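Local coordinates for Alr1585 protein (Nostoc sp., PDB 5C2I) that probably acts as a haem peroxidase of the dye-decolorizing (DyP) family, using peroxide to oxidise dyes and related substrates, at residues A[333-338]-A[355-360]; A[341-346]-A[409-414]. The protein carries 1 engineered substitution. All coordinates share one frame; numbering follows the deposited sequence.

Interaction 1 (A[333-338]-A[355-360]); sequences KTNPRG and KEERGH. With HEM (protoporphyrin IX containing Fe), chain E; EDO (1,2-ethanediol), chain G.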
ATOM      1  N   LYS A 333      32.851 -11.603 -16.395  1.00 15.39           N
ATOM      2  CA  LYS A 333      33.012 -11.634 -17.850  1.00 15.89           C
ATOM      3  C   LYS A 333      32.867 -10.230 -18.475  1.00 15.79           C
ATOM      4  O   LYS A 333      33.691  -9.825 -19.303  1.00 16.74           O
ATOM      5  CB  LYS A 333      31.951 -12.515 -18.471  1.00 15.69           C
ATOM      6  CG  LYS A 333      32.269 -13.990 -18.357  1.00 16.63           C
ATOM      7  CD  LYS A 333      33.243 -14.435 -19.454  1.00 17.07           C
ATOM      8  CE  LYS A 333      33.002 -15.822 -19.981  1.00 17.76           C
ATOM      9  NZ  LYS A 333      33.706 -16.106 -21.263  1.00 17.65           N
ATOM     10  N   THR A 334      31.879  -9.468 -18.007  1.00 15.03           N
ATOM     11  CA  THR A 334      31.579  -8.184 -18.613  1.00 14.96           C
ATOM     12  C   THR A 334      32.426  -7.059 -18.029  1.00 15.75           C
ATOM     13  O   THR A 334      32.640  -6.046 -18.701  1.00 18.00           O
ATOM     14  CB  THR A 334      30.086  -7.833 -18.508  1.00 14.45           C
ATOM     15  OG1 THR A 334      29.697  -7.801 -17.131  1.00 14.03           O
ATOM     16  CG2 THR A 334      29.237  -8.805 -19.241  1.00 14.62           C
ATOM     17  N   ASN A 335      32.890  -7.214 -16.791  1.00 16.02           N
ATOM     18  CA  ASN A 335      33.792  -6.274 -16.175  1.00 15.98           C
ATOM     19  C   ASN A 335      34.867  -7.022 -15.409  1.00 16.23           C
ATOM     20  O   ASN A 335      34.694  -7.393 -14.241  1.00 17.02           O
ATOM     21  CB  ASN A 335      33.100  -5.277 -15.266  1.00 16.42           C
ATOM     22  CG  ASN A 335      34.094  -4.233 -14.728  1.00 16.74           C
ATOM     23  OD1 ASN A 335      35.308  -4.330 -14.985  1.00 16.81           O
ATOM     24  ND2 ASN A 335      33.608  -3.283 -13.947  1.00 16.95           N
ATOM     25  N   PRO A 336      35.983  -7.302 -16.087  1.00 16.34           N
ATOM     26  CA  PRO A 336      36.998  -8.139 -15.456  1.00 16.93           C
ATOM     27  C   PRO A 336      37.735  -7.474 -14.282  1.00 17.28           C
ATOM     28  O   PRO A 336      38.536  -8.149 -13.625  1.00 18.23           O
ATOM     29  CB  PRO A 336      37.970  -8.451 -16.625  1.00 17.11           C
ATOM     30  CG  PRO A 336      37.162  -8.285 -17.863  1.00 17.13           C
ATOM     31  CD  PRO A 336      36.216  -7.144 -17.536  1.00 16.44           C
ATOM     32  N   ARG A 337      37.515  -6.166 -14.080  1.00 17.15           N
ATOM     33  CA  ARG A 337      38.166  -5.372 -13.040  1.00 17.68           C
ATOM     34  C   ARG A 337      39.669  -5.651 -12.880  1.00 18.51           C
ATOM     35  O   ARG A 337      40.187  -5.763 -11.748  1.00 19.87           O
ATOM     36  CB  ARG A 337      37.442  -5.540 -11.678  1.00 17.20           C
ATOM     37  CG  ARG A 337      35.976  -5.169 -11.783  1.00 16.49           C
ATOM     38  CD  ARG A 337      35.277  -5.116 -10.439  1.00 17.17           C
ATOM     39  NE  ARG A 337      33.862  -4.826 -10.653  1.00 16.85           N
ATOM     40  CZ  ARG A 337      33.087  -4.014  -9.929  1.00 16.79           C
ATOM     41  NH1 ARG A 337      33.546  -3.354  -8.868  1.00 17.12           N
ATOM     42  NH2 ARG A 337      31.799  -3.906 -10.266  1.00 17.21           N
ATOM     43  N   GLY A 338      40.357  -5.789 -14.003  1.00 18.14           N
ATOM     44  CA  GLY A 338      41.789  -6.061 -13.997  1.00 19.27           C
ATOM     45  C   GLY A 338      42.251  -7.430 -14.448  1.00 19.33           C
ATOM     46  O   GLY A 338      43.470  -7.629 -14.652  1.00 20.26           O
ATOM     47  N   LYS A 355      43.798   0.401 -18.228  1.00 23.36           N
ATOM     48  CA  LYS A 355      43.123   1.534 -18.887  1.00 25.06           C
ATOM     49  C   LYS A 355      42.413   1.045 -20.160  1.00 23.30           C
ATOM     50  O   LYS A 355      41.287   1.406 -20.426  1.00 21.27           O
ATOM     51  CB  LYS A 355      44.089   2.677 -19.197  1.00 29.37           C
ATOM     52  CG  LYS A 355      44.420   3.515 -17.988  1.00 37.12           C
ATOM     53  CD  LYS A 355      45.139   4.803 -18.374  1.00 44.52           C
ATOM     54  CE  LYS A 355      45.657   5.477 -17.115  1.00 49.12           C
ATOM     55  NZ  LYS A 355      46.989   4.967 -16.722  1.00 55.26           N
ATOM     56  N   GLU A 356      43.099   0.226 -20.939  1.00 23.51           N
ATOM     57  CA  GLU A 356      42.544  -0.330 -22.151  1.00 25.02           C
ATOM     58  C   GLU A 356      41.339  -1.210 -21.843  1.00 22.81           C
ATOM     59  O   GLU A 356      40.301  -1.122 -22.499  1.00 23.16           O
ATOM     60  CB  GLU A 356      43.645  -1.138 -22.858  1.00 28.85           C
ATOM     61  CG  GLU A 356      43.379  -1.390 -24.306  1.00 33.14           C
ATOM     62  CD  GLU A 356      44.546  -2.124 -24.945  1.00 40.14           C
ATOM     63  OE1 GLU A 356      45.680  -1.542 -24.947  1.00 43.60           O
ATOM     64  OE2 GLU A 356      44.336  -3.265 -25.417  1.00 43.25           O
ATOM     65  N   GLU A 357      41.475  -2.086 -20.838  1.00 22.03           N
ATOM     66  CA  GLU A 357      40.335  -2.907 -20.387  1.00 19.50           C
ATOM     67  C   GLU A 357      39.127  -2.035 -20.024  1.00 18.89           C
ATOM     68  O   GLU A 357      37.981  -2.331 -20.406  1.00 17.76           O
ATOM     69  CB  GLU A 357      40.732  -3.752 -19.194  1.00 19.11           C
ATOM     70  CG  GLU A 357      39.674  -4.735 -18.742  1.00 18.16           C
ATOM     71  CD  GLU A 357      39.991  -5.355 -17.419  1.00 18.08           C
ATOM     72  OE1 GLU A 357      40.921  -6.188 -17.374  1.00 17.91           O
ATOM     73  OE2 GLU A 357      39.347  -4.953 -16.406  1.00 17.86           O
ATOM     74  N   ARG A 358      39.377  -0.972 -19.263  1.00 17.61           N
ATOM     75  CA  ARG A 358      38.301  -0.059 -18.826  1.00 17.04           C
ATOM     76  C   ARG A 358      37.650   0.695 -19.993  1.00 16.92           C
ATOM     77  O   ARG A 358      36.515   1.160 -19.876  1.00 16.00           O
ATOM     78  CB  ARG A 358      38.819   0.913 -17.752  1.00 17.48           C
ATOM     79  CG  ARG A 358      39.144   0.255 -16.417  1.00 17.33           C
ATOM     80  CD  ARG A 358      40.039   1.148 -15.544  1.00 18.35           C
ATOM     81  NE  ARG A 358      39.435   2.445 -15.277  1.00 18.53           N
ATOM     82  CZ  ARG A 358      38.527   2.704 -14.334  1.00 17.98           C
ATOM     83  NH1 ARG A 358      38.108   1.763 -13.514  1.00 17.71           N
ATOM     84  NH2 ARG A 358      38.059   3.943 -14.196  1.00 17.77           N
ATOM     85  N   GLY A 359      38.370   0.801 -21.122  1.00 17.58           N
ATOM     86  CA  GLY A 359      37.866   1.499 -22.291  1.00 17.66           C
ATOM     87  C   GLY A 359      36.755   0.732 -22.996  1.00 17.38           C
ATOM     88  O   GLY A 359      36.041   1.309 -23.832  1.00 16.91           O
ATOM     89  N   HIS A 360      36.561  -0.545 -22.633  1.00 17.39           N
ATOM     90  CA  HIS A 360      35.496  -1.357 -23.190  1.00 16.64           C
ATOM     91  C   HIS A 360      34.165  -1.245 -22.467  1.00 16.60           C
ATOM     92  O   HIS A 360      33.178  -1.849 -22.905  1.00 16.22           O
ATOM     93  CB  HIS A 360      35.891  -2.843 -23.261  1.00 16.49           C
ATOM     94  CG  HIS A 360      37.163  -3.106 -23.995  1.00 16.74           C
ATOM     95  ND1 HIS A 360      37.332  -2.810 -25.336  1.00 17.61           N
ATOM     96  CD2 HIS A 360      38.359  -3.565 -23.555  1.00 17.37           C
ATOM     97  CE1 HIS A 360      38.563  -3.139 -25.704  1.00 18.34           C
ATOM     98  NE2 HIS A 360      39.210  -3.578 -24.630  1.00 18.52           N
TER
HETATM   99  CHA HEM E 501      25.780  -6.310 -14.811  1.00 13.30           C
HETATM  100  CHB HEM E 501      21.794  -8.888 -15.661  1.00 13.49           C
HETATM  101  CHC HEM E 501      22.544  -8.439 -20.421  1.00 13.80           C
HETATM  102  CHD HEM E 501      26.648  -6.088 -19.521  1.00 14.48           C
HETATM  103  C1A HEM E 501      24.638  -7.071 -14.625  1.00 13.20           C
HETATM  104  C2A HEM E 501      24.113  -7.466 -13.359  1.00 14.07           C
HETATM  105  C3A HEM E 501      22.997  -8.187 -13.603  1.00 13.10           C
HETATM  106  C4A HEM E 501      22.820  -8.215 -15.004  1.00 13.58           C
HETATM  107  CMA HEM E 501      22.058  -8.804 -12.601  1.00 13.61           C
HETATM  108  CAA HEM E 501      24.680  -7.146 -11.970  1.00 12.77           C
HETATM  109  CBA HEM E 501      24.239  -5.840 -11.303  1.00 14.05           C
HETATM  110  CGA HEM E 501      24.665  -4.684 -12.165  1.00 14.47           C
HETATM  111  O1A HEM E 501      25.832  -4.197 -12.105  1.00 15.91           O
HETATM  112  O2A HEM E 501      23.843  -4.213 -12.953  1.00 14.08           O
HETATM  113  C1B HEM E 501      21.648  -8.937 -17.047  1.00 15.15           C
HETATM  114  C2B HEM E 501      20.544  -9.568 -17.718  1.00 14.99           C
HETATM  115  C3B HEM E 501      20.722  -9.412 -19.022  1.00 14.60           C
HETATM  116  C4B HEM E 501      22.006  -8.721 -19.161  1.00 14.65           C
HETATM  117  CMB HEM E 501      19.400 -10.231 -17.036  1.00 15.31           C
HETATM  118  CAB HEM E 501      19.879  -9.789 -20.184  1.00 14.62           C
HETATM  119  CBB HEM E 501      18.548  -9.971 -20.118  1.00 15.38           C
HETATM  120  C1C HEM E 501      23.777  -7.792 -20.609  1.00 14.78           C
HETATM  121  C2C HEM E 501      24.431  -7.622 -21.812  1.00 14.43           C
HETATM  122  C3C HEM E 501      25.609  -6.974 -21.546  1.00 15.31           C
HETATM  123  C4C HEM E 501      25.640  -6.735 -20.167  1.00 14.56           C
HETATM  124  CMC HEM E 501      23.949  -7.999 -23.183  1.00 14.55           C
HETATM  125  CAC HEM E 501      26.693  -6.595 -22.451  1.00 14.88           C
HETATM  126  CBC HEM E 501      27.069  -7.178 -23.562  1.00 16.19           C
HETATM  127  C1D HEM E 501      26.636  -5.878 -18.143  1.00 14.38           C
HETATM  128  C2D HEM E 501      27.689  -5.107 -17.492  1.00 14.19           C
HETATM  129  C3D HEM E 501      27.484  -5.202 -16.186  1.00 13.83           C
HETATM  130  C4D HEM E 501      26.249  -6.007 -16.061  1.00 13.39           C
HETATM  131  CMD HEM E 501      28.836  -4.351 -18.144  1.00 15.72           C
HETATM  132  CAD HEM E 501      28.291  -4.536 -15.109  1.00 14.08           C
HETATM  133  CBD HEM E 501      29.515  -5.350 -14.672  1.00 14.24           C
HETATM  134  CGD HEM E 501      30.275  -4.590 -13.635  1.00 13.43           C
HETATM  135  O1D HEM E 501      30.482  -5.172 -12.573  1.00 13.40           O
HETATM  136  O2D HEM E 501      30.704  -3.400 -13.823  1.00 15.31           O
HETATM  137  NA  HEM E 501      23.881  -7.601 -15.627  1.00 13.41           N
HETATM  138  NB  HEM E 501      22.499  -8.532 -17.937  1.00 13.87           N
HETATM  139  NC  HEM E 501      24.559  -7.339 -19.588  1.00 14.08           N
HETATM  140  ND  HEM E 501      25.835  -6.468 -17.252  1.00 13.68           N
HETATM  141 FE   HEM E 501      24.238  -7.495 -17.586  1.00 15.06          FE
HETATM  142  C1  EDO G 503      36.452   4.134 -26.844  1.00 29.17           C
HETATM  143  O1  EDO G 503      35.718   2.940 -27.140  1.00 26.40           O
HETATM  144  C2  EDO G 503      37.201   4.140 -25.510  1.00 29.07           C
HETATM  145  O2  EDO G 503      36.429   3.828 -24.352  1.00 27.81           O
HETATM  146  O   HOH W   1      37.412  -2.962 -16.324  1.00 18.40           O
HETATM  147  O   HOH W   2      22.933  -5.579 -17.895  1.00 20.81           O
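A first torsion of -174° swings Glu357 CG away from its backbone N, and the extended chain beyond it carries the carboxylate from helix 350-358 to the backbone of Gly338. In Asn335 the amide, set by a chi2 of -5°, has OD1 turned to its own chain and ND2 to the haem. The motif is an Asx turn at the edge of the haem pocket of this DyP-type peroxidase. Asn335 OD1 takes the N-H of Arg337 at 3.0 Å, from above the carbonyl plane. Gly338 N donates to the syn lone pair of Glu357 OE2 at 2.7 Å (N-H...O 158°). Gly338 is the N-cap of helix 339-343, and its backbone angles call for glycine. Glu357 OE1 pairs with Thr340 OG1, so both carboxylate oxygens are engaged near that helix start. This setting may favour the charged form. A water bridges the segments, donating to Asn335 OD1 and to Glu357 OE2, each at 2.8 Å. The Pro336 ring lies alongside the Glu357 carboxylate, the two side chains running opposite ways, with Pro336 CB 3.8 Å from Glu357 OE2. Replacing Glu357 by an alanine removes the carboxylate and would probably cost Gly338 N its acceptor, Thr340 OG1 this partner and the water one of its two anchors. The other side of the turn grips one haem propionate. Arg337 also uses its guanidinium on Phe314 O and Asn312 OD1. Asn335 ND2 donates to haem O2D at 2.9 Å, and Arg337 NH2 donates to haem O1D at 2.9 Å, the oxygen lying at the guanidinium edge and in the guanidinium plane.

Interaction 2 (A[341-346]-A[409-414]); sequences ARLLTT and NFVQVN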
ATOM      1  N   ALA A 341      44.439  -7.339 -17.512  1.00 24.42           N
ATOM      2  CA  ALA A 341      45.701  -6.668 -17.272  1.00 27.21           C
ATOM      3  C   ALA A 341      46.704  -7.560 -16.559  1.00 28.66           C
ATOM      4  O   ALA A 341      47.899  -7.417 -16.754  1.00 31.96           O
ATOM      5  CB  ALA A 341      45.457  -5.370 -16.498  1.00 27.41           C
ATOM      6  N   ARG A 342      46.240  -8.477 -15.723  1.00 32.16           N
ATOM      7  CA  ARG A 342      47.112  -9.495 -15.147  1.00 35.21           C
ATOM      8  C   ARG A 342      47.438 -10.651 -16.042  1.00 36.41           C
ATOM      9  O   ARG A 342      48.574 -11.130 -16.092  1.00 33.90           O
ATOM     10  CB  ARG A 342      46.426 -10.202 -14.006  1.00 37.80           C
ATOM     11  CG  ARG A 342      46.396  -9.445 -12.731  1.00 39.85           C
ATOM     12  CD  ARG A 342      45.789 -10.349 -11.672  1.00 42.28           C
ATOM     13  NE  ARG A 342      44.326 -10.339 -11.762  1.00 42.14           N
ATOM     14  CZ  ARG A 342      43.545  -9.357 -11.301  1.00 38.94           C
ATOM     15  NH1 ARG A 342      44.081  -8.300 -10.698  1.00 40.83           N
ATOM     16  NH2 ARG A 342      42.228  -9.427 -11.429  1.00 33.60           N
ATOM     17  N   LEU A 343      46.389 -11.194 -16.641  1.00 37.83           N
ATOM     18  CA  LEU A 343      46.450 -12.555 -17.158  1.00 37.98           C
ATOM     19  C   LEU A 343      46.887 -12.525 -18.589  1.00 39.18           C
ATOM     20  O   LEU A 343      47.574 -13.439 -19.025  1.00 37.92           O
ATOM     21  CB  LEU A 343      45.086 -13.272 -17.007  1.00 36.11           C
ATOM     22  CG  LEU A 343      44.662 -13.580 -15.560  1.00 36.69           C
ATOM     23  CD1 LEU A 343      43.235 -14.094 -15.526  1.00 35.47           C
ATOM     24  CD2 LEU A 343      45.641 -14.596 -14.907  1.00 38.78           C
ATOM     25  N   LEU A 344      46.509 -11.475 -19.314  1.00 37.44           N
ATOM     26  CA  LEU A 344      46.761 -11.409 -20.741  1.00 40.52           C
ATOM     27  C   LEU A 344      47.834 -10.396 -21.117  1.00 44.19           C
ATOM     28  O   LEU A 344      47.950 -10.069 -22.307  1.00 44.10           O
ATOM     29  CB  LEU A 344      45.470 -11.080 -21.510  1.00 38.53           C
ATOM     30  CG  LEU A 344      44.228 -11.925 -21.247  1.00 38.09           C
ATOM     31  CD1 LEU A 344      43.043 -11.280 -21.951  1.00 38.92           C
ATOM     32  CD2 LEU A 344      44.454 -13.356 -21.732  1.00 39.28           C
ATOM     33  N   THR A 345      48.578  -9.882 -20.124  1.00 47.19           N
ATOM     34  CA  THR A 345      49.638  -8.911 -20.361  1.00 49.29           C
ATOM     35  C   THR A 345      50.932  -9.588 -20.073  1.00 52.95           C
ATOM     36  O   THR A 345      51.148 -10.084 -18.961  1.00 54.49           O
ATOM     37  CB  THR A 345      49.557  -7.693 -19.425  1.00 51.68           C
ATOM     38  OG1 THR A 345      48.277  -7.086 -19.550  1.00 50.33           O
ATOM     39  CG2 THR A 345      50.635  -6.664 -19.774  1.00 52.85           C
ATOM     40  N   THR A 346      51.792  -9.616 -21.076  1.00 55.15           N
ATOM     41  CA  THR A 346      53.104 -10.223 -20.918  1.00 59.81           C
ATOM     42  C   THR A 346      54.239  -9.182 -20.980  1.00 57.31           C
ATOM     43  O   THR A 346      55.355  -9.490 -20.609  1.00 56.72           O
ATOM     44  CB  THR A 346      53.314 -11.356 -21.947  1.00 63.19           C
ATOM     45  OG1 THR A 346      53.256 -10.812 -23.276  1.00 66.58           O
ATOM     46  CG2 THR A 346      52.235 -12.459 -21.759  1.00 60.79           C
ATOM     47  N   ASN A 409      37.248 -19.264 -24.178  1.00 22.47           N
ATOM     48  CA  ASN A 409      38.598 -19.096 -23.671  1.00 23.47           C
ATOM     49  C   ASN A 409      38.891 -17.686 -23.142  1.00 22.82           C
ATOM     50  O   ASN A 409      40.045 -17.325 -22.928  1.00 21.96           O
ATOM     51  CB  ASN A 409      39.614 -19.509 -24.725  1.00 25.71           C
ATOM     52  CG  ASN A 409      39.544 -21.001 -25.022  1.00 27.80           C
ATOM     53  OD1 ASN A 409      39.004 -21.793 -24.217  1.00 27.74           O
ATOM     54  ND2 ASN A 409      40.158 -21.395 -26.110  1.00 29.93           N
ATOM     55  N   PHE A 410      37.831 -16.937 -22.833  1.00 21.04           N
ATOM     56  CA  PHE A 410      38.014 -15.677 -22.124  1.00 19.57           C
ATOM     57  C   PHE A 410      37.469 -15.771 -20.693  1.00 19.28           C
ATOM     58  O   PHE A 410      36.337 -16.198 -20.506  1.00 18.74           O
ATOM     59  CB  PHE A 410      37.315 -14.498 -22.838  1.00 18.93           C
ATOM     60  CG  PHE A 410      37.524 -13.184 -22.117  1.00 17.93           C
ATOM     61  CD1 PHE A 410      38.684 -12.472 -22.314  1.00 18.14           C
ATOM     62  CD2 PHE A 410      36.648 -12.762 -21.128  1.00 17.34           C
ATOM     63  CE1 PHE A 410      38.946 -11.302 -21.592  1.00 18.44           C
ATOM     64  CE2 PHE A 410      36.895 -11.612 -20.394  1.00 17.08           C
ATOM     65  CZ  PHE A 410      38.051 -10.875 -20.625  1.00 17.61           C
ATOM     66  N   VAL A 411      38.169 -15.263 -19.681  1.00 19.90           N
ATOM     67  CA  VAL A 411      39.522 -14.671 -19.749  1.00 20.74           C
ATOM     68  C   VAL A 411      40.610 -15.730 -19.788  1.00 22.29           C
ATOM     69  O   VAL A 411      41.747 -15.430 -20.134  1.00 21.89           O
ATOM     70  CB  VAL A 411      39.773 -13.732 -18.522  1.00 20.47           C
ATOM     71  CG1 VAL A 411      39.915 -14.528 -17.222  1.00 20.77           C
ATOM     72  CG2 VAL A 411      40.997 -12.849 -18.769  1.00 20.59           C
ATOM     73  N   GLN A 412      40.281 -16.971 -19.440  1.00 23.37           N
ATOM     74  CA  GLN A 412      41.277 -18.045 -19.552  1.00 26.19           C
ATOM     75  C   GLN A 412      40.665 -19.250 -20.268  1.00 26.33           C
ATOM     76  O   GLN A 412      39.428 -19.350 -20.406  1.00 23.58           O
ATOM     77  CB  GLN A 412      41.916 -18.364 -18.193  1.00 29.43           C
ATOM     78  CG  GLN A 412      41.027 -18.906 -17.126  1.00 31.00           C
ATOM     79  CD  GLN A 412      41.830 -19.517 -15.959  1.00 33.66           C
ATOM     80  OE1 GLN A 412      42.964 -19.098 -15.662  1.00 37.11           O
ATOM     81  NE2 GLN A 412      41.239 -20.513 -15.297  1.00 32.71           N
ATOM     82  N   VAL A 413      41.545 -20.106 -20.773  1.00 26.37           N
ATOM     83  CA  VAL A 413      41.147 -21.267 -21.530  1.00 27.27           C
ATOM     84  C   VAL A 413      40.144 -22.075 -20.704  1.00 25.20           C
ATOM     85  O   VAL A 413      40.275 -22.212 -19.488  1.00 25.65           O
ATOM     86  CB  VAL A 413      42.385 -22.138 -21.908  1.00 30.12           C
ATOM     87  CG1 VAL A 413      41.948 -23.428 -22.564  1.00 32.60           C
ATOM     88  CG2 VAL A 413      43.312 -21.374 -22.841  1.00 32.47           C
ATOM     89  N   ASN A 414      39.104 -22.555 -21.372  1.00 25.64           N
ATOM     90  CA  ASN A 414      38.045 -23.376 -20.765  1.00 24.50           C
ATOM     91  C   ASN A 414      37.219 -22.715 -19.671  1.00 22.91           C
ATOM     92  O   ASN A 414      36.647 -23.410 -18.844  1.00 23.82           O
ATOM     93  CB  ASN A 414      38.585 -24.722 -20.289  1.00 25.98           C
ATOM     94  CG  ASN A 414      39.192 -25.509 -21.418  1.00 27.47           C
ATOM     95  OD1 ASN A 414      38.698 -25.477 -22.543  1.00 29.96           O
ATOM     96  ND2 ASN A 414      40.287 -26.148 -21.156  1.00 27.71           N
TER
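Leu344 packs on Val411 and Phe410, where the end of helix 339-343 meets the loop after helix 397-405 in the C-terminal DyP domain. Its CB already points toward the loop. CG, anti to the carbonyl carbon (chi1 -52°), lies 4.2 Å from Val411 CG2. There the chain forks. CD1 comes 4.1 Å from Val411 CG2. The same methyl is also 4.1 Å from Phe410 CE1, which it approaches obliquely. CD2 takes the other direction and rests 3.8 Å from the backbone O of Val411. Leu344 and Phe410 cross at about a right angle. Leu343 adds a second point of contact. Its CD1 meets Val411 CG1 at 3.8 Å, and these two side chains are also roughly perpendicular. Both leucines touch Val411: Leu343 lies nearest CG1, and Leu344 reaches CG2 and the backbone O. A cis peptide bond joins Phe410 to Val411. Val411 CB sits over the centre of one face of the Phe410 ring, 3.8 Å above its plane. The valine therefore stands between the phenylalanine ring and Leu343. Behind the contact, Phe410 stacks with Trp404, and Val411 touches Phe327. The loop is closed by Asn414 N, which donates to Asn409 OD1 at 2.9 Å. On the helix side, Thr345 OG1 donates to Ala341 O at 2.8 Å. Apart from the Val411 carbonyl against Leu344 CD2, the groups that meet are hydrocarbon. Phe410 and Val411 are buried and the two leucines are exposed, so this is apolar packing at the surface. The contact probably rests on shape and exclusion of water rather than on directed polar bonds.

The centres of interactions 1 and 2 lie 12 Å apart, and their segments alternate along the chain. Helix 339-343 follows directly from the turn at 333-338, so Gly338, the N-cap residue in interaction 1, precedes the helix whose other end packs in interaction 2. Lys333 NZ lies 2.7 Å from Phe410 O, a probable hydrogen bond that ties the two contacts together. Pro336 CG also packs on Phe410 CZ at 3.9 Å. Interaction 1 touches the haem itself through Thr334, Asn335 and Arg337. Interaction 2 stands further out, with the Phe410 side chain about 11 Å from the haem. Together they run from a propionate to the surface.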